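Local coordinates for protein ribokinase (Thermotoga maritima, PDB 1VM7) that probably phosphorylates D-ribose at its O-5 hydroxyl, using ATP with magnesium, to give D-ribose 5-phosphate, at residues Lys67-Asp79 against Ala124-Thr137. Sequence-based numbering, arbitrary orientation.
Sequences KGCRFVTCIGNDD and ANAELKKELIDWNT
Two waters supply the polar links of the interface, bridging Arg70 to Thr137 and Cys74 to Asn125. The first lies at the edge of the Arg70 guanidinium, in its plane, accepting from NH1 and donating to Thr137 O at 2.6 Å. The second accepts from Cys74 N and donates to Asn125 OD1, 2.7 Å away; Asn125 ND2 is held in turn by Ser23 O, close to the predicted ribose-binding Asn24. The apolar part of the contact centres on the Cys74 side chain. With its SG beside the backbone N (chi1 -85°), the thiol rests alongside Leu128 CB at 3.7 Å and meets the Leu132 CD1 branch. Strand 69-75, lying between strands 93-98 and 17-20, belongs to the large central sheet of the PfkB-family alpha/beta fold; the irregular chain 124-137, with its short 3-10 turns, packs against the face of this strand that carries Val72 and Cys74, whereas Cys69 and Phe71 pack on helix 53-65. Leu128 reaches over the strand, its CD2 3.8 Å from Thr73 CA. Farther along, Val72 points CG1, anti to its own N (chi1 -177°), at Ile133 CD1, 4.1 Å away. Near the other end of the strand, Ala124 CB presses against the backbone, 3.5 Å from Ile75 C.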
loop_
_atom_site.group_PDB
_atom_site.type_symbol
_atom_site.label_atom_id
_atom_site.label_comp_id
_atom_site.label_asym_id
_atom_site.label_seq_id
_atom_site.Cartn_x
_atom_site.Cartn_y
_atom_site.Cartn_z
ATOM N N LYS A 67 31.782 -8.696 3.401
ATOM C CA LYS A 67 32.110 -8.496 4.804
ATOM C C LYS A 67 30.955 -7.845 5.547
ATOM O O LYS A 67 31.164 -7.193 6.558
ATOM C CB LYS A 67 33.347 -7.624 4.899
ATOM C CG LYS A 67 34.582 -8.332 4.358
ATOM C CD LYS A 67 35.809 -7.551 4.640
ATOM C CE LYS A 67 37.020 -8.140 3.916
ATOM N NZ LYS A 67 36.868 -9.537 3.441
ATOM N N GLY A 68 29.734 -8.049 5.053
ATOM C CA GLY A 68 28.558 -7.463 5.662
ATOM C C GLY A 68 28.532 -5.976 5.414
ATOM O O GLY A 68 29.186 -5.483 4.491
ATOM N N CYS A 69 27.771 -5.258 6.234
ATOM C CA CYS A 69 27.710 -3.805 6.158
ATOM C C CYS A 69 27.080 -3.201 7.401
ATOM O O CYS A 69 26.080 -3.689 7.895
ATOM C CB CYS A 69 26.953 -3.358 4.915
ATOM S SG CYS A 69 27.033 -1.534 4.530
ATOM N N ARG A 70 27.697 -2.153 7.923
ATOM C CA ARG A 70 27.112 -1.363 8.990
ATOM C C ARG A 70 26.143 -0.383 8.344
ATOM O O ARG A 70 26.484 0.358 7.417
ATOM C CB ARG A 70 28.186 -0.647 9.779
ATOM C CG ARG A 70 29.140 -1.626 10.397
ATOM C CD ARG A 70 30.273 -0.976 11.108
ATOM N NE ARG A 70 31.150 -2.004 11.673
ATOM C CZ ARG A 70 31.900 -1.850 12.762
ATOM N NH1 ARG A 70 31.901 -0.710 13.450
ATOM N NH2 ARG A 70 32.660 -2.862 13.173
ATOM N N PHE A 71 24.909 -0.423 8.799
ATOM C CA PHE A 71 23.859 0.296 8.138
ATOM C C PHE A 71 22.976 0.852 9.212
ATOM O O PHE A 71 22.202 0.104 9.829
ATOM C CB PHE A 71 23.082 -0.641 7.219
ATOM C CG PHE A 71 21.884 -0.015 6.545
ATOM C CD1 PHE A 71 21.861 1.355 6.192
ATOM C CD2 PHE A 71 20.796 -0.815 6.189
ATOM C CE1 PHE A 71 20.788 1.915 5.563
ATOM C CE2 PHE A 71 19.683 -0.250 5.527
ATOM C CZ PHE A 71 19.697 1.130 5.221
ATOM N N VAL A 72 23.159 2.145 9.503
ATOM C CA VAL A 72 22.303 2.830 10.463
ATOM C C VAL A 72 21.069 3.253 9.705
ATOM O O VAL A 72 21.134 3.974 8.687
ATOM C CB VAL A 72 22.999 4.013 11.183
ATOM C CG1 VAL A 72 22.060 4.640 12.221
ATOM C CG2 VAL A 72 24.233 3.487 11.883
ATOM N N THR A 73 19.937 2.747 10.186
ATOM C CA THR A 73 18.661 2.966 9.495
ATOM C C THR A 73 17.542 2.820 10.518
ATOM O O THR A 73 17.683 2.115 11.499
ATOM C CB THR A 73 18.422 2.005 8.288
ATOM O OG1 THR A 73 17.211 2.360 7.611
ATOM C CG2 THR A 73 18.283 0.565 8.736
ATOM N N CYS A 74 16.444 3.526 10.293
ATOM C CA CYS A 74 15.295 3.408 11.148
ATOM C C CYS A 74 14.209 2.612 10.466
ATOM O O CYS A 74 13.788 2.940 9.359
ATOM C CB CYS A 74 14.756 4.778 11.535
ATOM S SG CYS A 74 15.606 5.447 12.968
ATOM N N ILE A 75 13.735 1.576 11.152
ATOM C CA ILE A 75 12.625 0.787 10.660
ATOM C C ILE A 75 11.624 0.672 11.781
ATOM O O ILE A 75 11.883 1.123 12.863
ATOM C CB ILE A 75 13.073 -0.597 10.156
ATOM C CG1 ILE A 75 13.752 -1.406 11.286
ATOM C CG2 ILE A 75 14.027 -0.418 8.967
ATOM C CD1 ILE A 75 14.399 -2.618 10.837
ATOM N N GLY A 76 10.469 0.093 11.499
ATOM C CA GLY A 76 9.378 0.047 12.458
ATOM C C GLY A 76 9.440 -1.195 13.324
ATOM O O GLY A 76 10.490 -1.831 13.475
ATOM N N ASN A 77 8.300 -1.545 13.897
ATOM C CA ASN A 77 8.166 -2.799 14.657
ATOM C C ASN A 77 7.154 -3.733 14.013
ATOM O O ASN A 77 6.578 -4.591 14.678
ATOM C CB ASN A 77 7.812 -2.526 16.117
ATOM C CG ASN A 77 9.023 -2.190 16.938
ATOM O OD1 ASN A 77 9.950 -3.001 17.037
ATOM N ND2 ASN A 77 9.038 -0.984 17.537
ATOM N N ASP A 78 6.980 -3.588 12.706
ATOM C CA ASP A 78 5.926 -4.274 12.006
ATOM C C ASP A 78 6.473 -5.465 11.206
ATOM O O ASP A 78 7.680 -5.750 11.188
ATOM C CB ASP A 78 5.156 -3.283 11.121
ATOM C CG ASP A 78 6.069 -2.360 10.318
ATOM O OD1 ASP A 78 7.231 -2.743 9.991
ATOM O OD2 ASP A 78 5.585 -1.267 9.996
ATOM N N ASP A 79 5.563 -6.179 10.567
ATOM C CA ASP A 79 5.912 -7.309 9.746
ATOM C C ASP A 79 6.947 -6.936 8.660
ATOM O O ASP A 79 7.883 -7.701 8.390
ATOM C CB ASP A 79 4.629 -7.934 9.167
ATOM C CG ASP A 79 3.643 -6.881 8.644
ATOM O OD1 ASP A 79 4.092 -5.763 8.229
ATOM O OD2 ASP A 79 2.426 -7.180 8.657
ATOM N N ALA A 124 9.219 5.450 9.549
ATOM C CA ALA A 124 10.375 5.283 10.414
ATOM C C ALA A 124 11.607 6.048 9.923
ATOM O O ALA A 124 12.395 6.505 10.731
ATOM C CB ALA A 124 10.700 3.792 10.554
ATOM N N ASN A 125 11.763 6.215 8.611
ATOM C CA ASN A 125 12.914 6.967 8.084
ATOM C C ASN A 125 13.013 8.397 8.627
ATOM O O ASN A 125 14.096 8.910 8.823
ATOM C CB ASN A 125 12.917 6.978 6.556
ATOM C CG ASN A 125 13.125 5.592 5.968
ATOM O OD1 ASN A 125 14.133 4.943 6.220
ATOM N ND2 ASN A 125 12.162 5.138 5.205
ATOM N N ALA A 126 11.863 9.001 8.913
ATOM C CA ALA A 126 11.798 10.358 9.421
ATOM C C ALA A 126 12.249 10.453 10.881
ATOM O O ALA A 126 12.451 11.544 11.398
ATOM C CB ALA A 126 10.367 10.896 9.256
ATOM N N GLU A 127 12.388 9.312 11.545
ATOM C CA GLU A 127 12.794 9.282 12.920
ATOM C C GLU A 127 14.289 9.179 13.095
ATOM O O GLU A 127 14.769 9.225 14.215
ATOM C CB GLU A 127 12.106 8.120 13.613
ATOM C CG GLU A 127 10.603 8.211 13.591
ATOM C CD GLU A 127 10.059 9.468 14.268
ATOM O OE1 GLU A 127 10.210 9.643 15.514
ATOM O OE2 GLU A 127 9.437 10.278 13.541
ATOM N N LEU A 128 15.025 9.055 12.002
ATOM C CA LEU A 128 16.460 8.902 12.049
ATOM C C LEU A 128 17.090 10.276 12.188
ATOM O O LEU A 128 17.553 10.890 11.211
ATOM C CB LEU A 128 16.954 8.173 10.819
ATOM C CG LEU A 128 18.461 7.901 10.747
ATOM C CD1 LEU A 128 19.132 7.673 12.129
ATOM C CD2 LEU A 128 18.724 6.749 9.802
ATOM N N LYS A 129 17.116 10.714 13.440
ATOM C CA LYS A 129 17.606 12.024 13.837
ATOM C C LYS A 129 18.987 11.895 14.461
ATOM O O LYS A 129 19.456 10.786 14.816
ATOM C CB LYS A 129 16.632 12.661 14.836
ATOM C CG LYS A 129 15.238 12.984 14.223
ATOM C CD LYS A 129 14.168 13.049 15.307
ATOM C CE LYS A 129 12.764 13.139 14.730
ATOM N NZ LYS A 129 12.621 14.356 13.908
ATOM N N LYS A 130 19.624 13.049 14.612
ATOM C CA LYS A 130 21.029 13.099 14.996
ATOM C C LYS A 130 21.256 12.496 16.379
ATOM O O LYS A 130 22.295 11.887 16.601
ATOM C CB LYS A 130 21.582 14.522 14.791
ATOM C CG LYS A 130 20.936 15.620 15.628
ATOM C CD LYS A 130 21.177 17.005 15.016
ATOM C CE LYS A 130 21.194 18.075 16.082
ATOM N NZ LYS A 130 20.039 17.953 17.030
ATOM N N GLU A 131 20.235 12.571 17.236
ATOM C CA GLU A 131 20.250 12.005 18.580
ATOM C C GLU A 131 20.286 10.475 18.631
ATOM O O GLU A 131 20.614 9.898 19.664
ATOM C CB GLU A 131 19.033 12.527 19.324
ATOM C CG GLU A 131 19.094 14.038 19.585
ATOM C CD GLU A 131 18.612 14.871 18.410
ATOM O OE1 GLU A 131 17.979 14.295 17.482
ATOM O OE2 GLU A 131 18.860 16.098 18.417
ATOM N N LEU A 132 19.934 9.819 17.534
ATOM C CA LEU A 132 19.950 8.360 17.460
ATOM C C LEU A 132 21.280 7.781 16.954
ATOM O O LEU A 132 21.494 6.589 17.040
ATOM C CB LEU A 132 18.834 7.890 16.517
ATOM C CG LEU A 132 17.397 8.145 16.954
ATOM C CD1 LEU A 132 16.467 7.340 16.063
ATOM C CD2 LEU A 132 17.203 7.740 18.404
ATOM N N ILE A 133 22.155 8.628 16.423
ATOM C CA ILE A 133 23.417 8.180 15.857
ATOM C C ILE A 133 24.378 7.812 16.980
ATOM O O ILE A 133 24.717 8.643 17.826
ATOM C CB ILE A 133 24.116 9.272 14.975
ATOM C CG1 ILE A 133 23.224 9.751 13.813
ATOM C CG2 ILE A 133 25.444 8.745 14.424
ATOM C CD1 ILE A 133 22.731 8.635 12.901
ATOM N N ASP A 134 24.806 6.555 16.969
ATOM C CA ASP A 134 25.837 6.076 17.858
ATOM C C ASP A 134 27.184 6.514 17.302
ATOM O O ASP A 134 27.810 5.778 16.529
ATOM C CB ASP A 134 25.751 4.569 17.890
ATOM C CG ASP A 134 26.626 3.972 18.917
ATOM O OD1 ASP A 134 27.616 4.626 19.331
ATOM O OD2 ASP A 134 26.300 2.829 19.305
ATOM N N TRP A 135 27.607 7.721 17.670
ATOM C CA TRP A 135 28.812 8.333 17.108
ATOM C C TRP A 135 30.083 7.571 17.468
ATOM O O TRP A 135 31.039 7.526 16.693
ATOM C CB TRP A 135 29.006 9.772 17.614
ATOM C CG TRP A 135 27.997 10.703 17.107
ATOM C CD1 TRP A 135 27.009 11.314 17.831
ATOM C CD2 TRP A 135 27.835 11.133 15.747
ATOM N NE1 TRP A 135 26.242 12.103 17.002
ATOM C CE2 TRP A 135 26.719 11.999 15.718
ATOM C CE3 TRP A 135 28.512 10.855 14.552
ATOM C CZ2 TRP A 135 26.271 12.606 14.539
ATOM C CZ3 TRP A 135 28.069 11.452 13.382
ATOM C CH2 TRP A 135 26.960 12.322 13.383
ATOM N N ASN A 136 30.124 7.022 18.677
ATOM C CA ASN A 136 31.281 6.240 19.086
ATOM C C ASN A 136 31.433 5.037 18.150
ATOM O O ASN A 136 32.503 4.785 17.613
ATOM N N THR A 137 30.351 4.313 17.936
ATOM C CA THR A 137 30.369 3.186 17.010
ATOM C C THR A 137 30.636 3.631 15.574
ATOM O O THR A 137 31.378 2.980 14.858
ATOM C CB THR A 137 29.056 2.447 17.079
ATOM O OG1 THR A 137 28.903 1.968 18.416
ATOM C CG2 THR A 137 29.006 1.285 16.092
HETATM O O HOH W 1 30.616 1.979 12.588
HETATM O O HOH W 2 16.123 5.357 7.946
#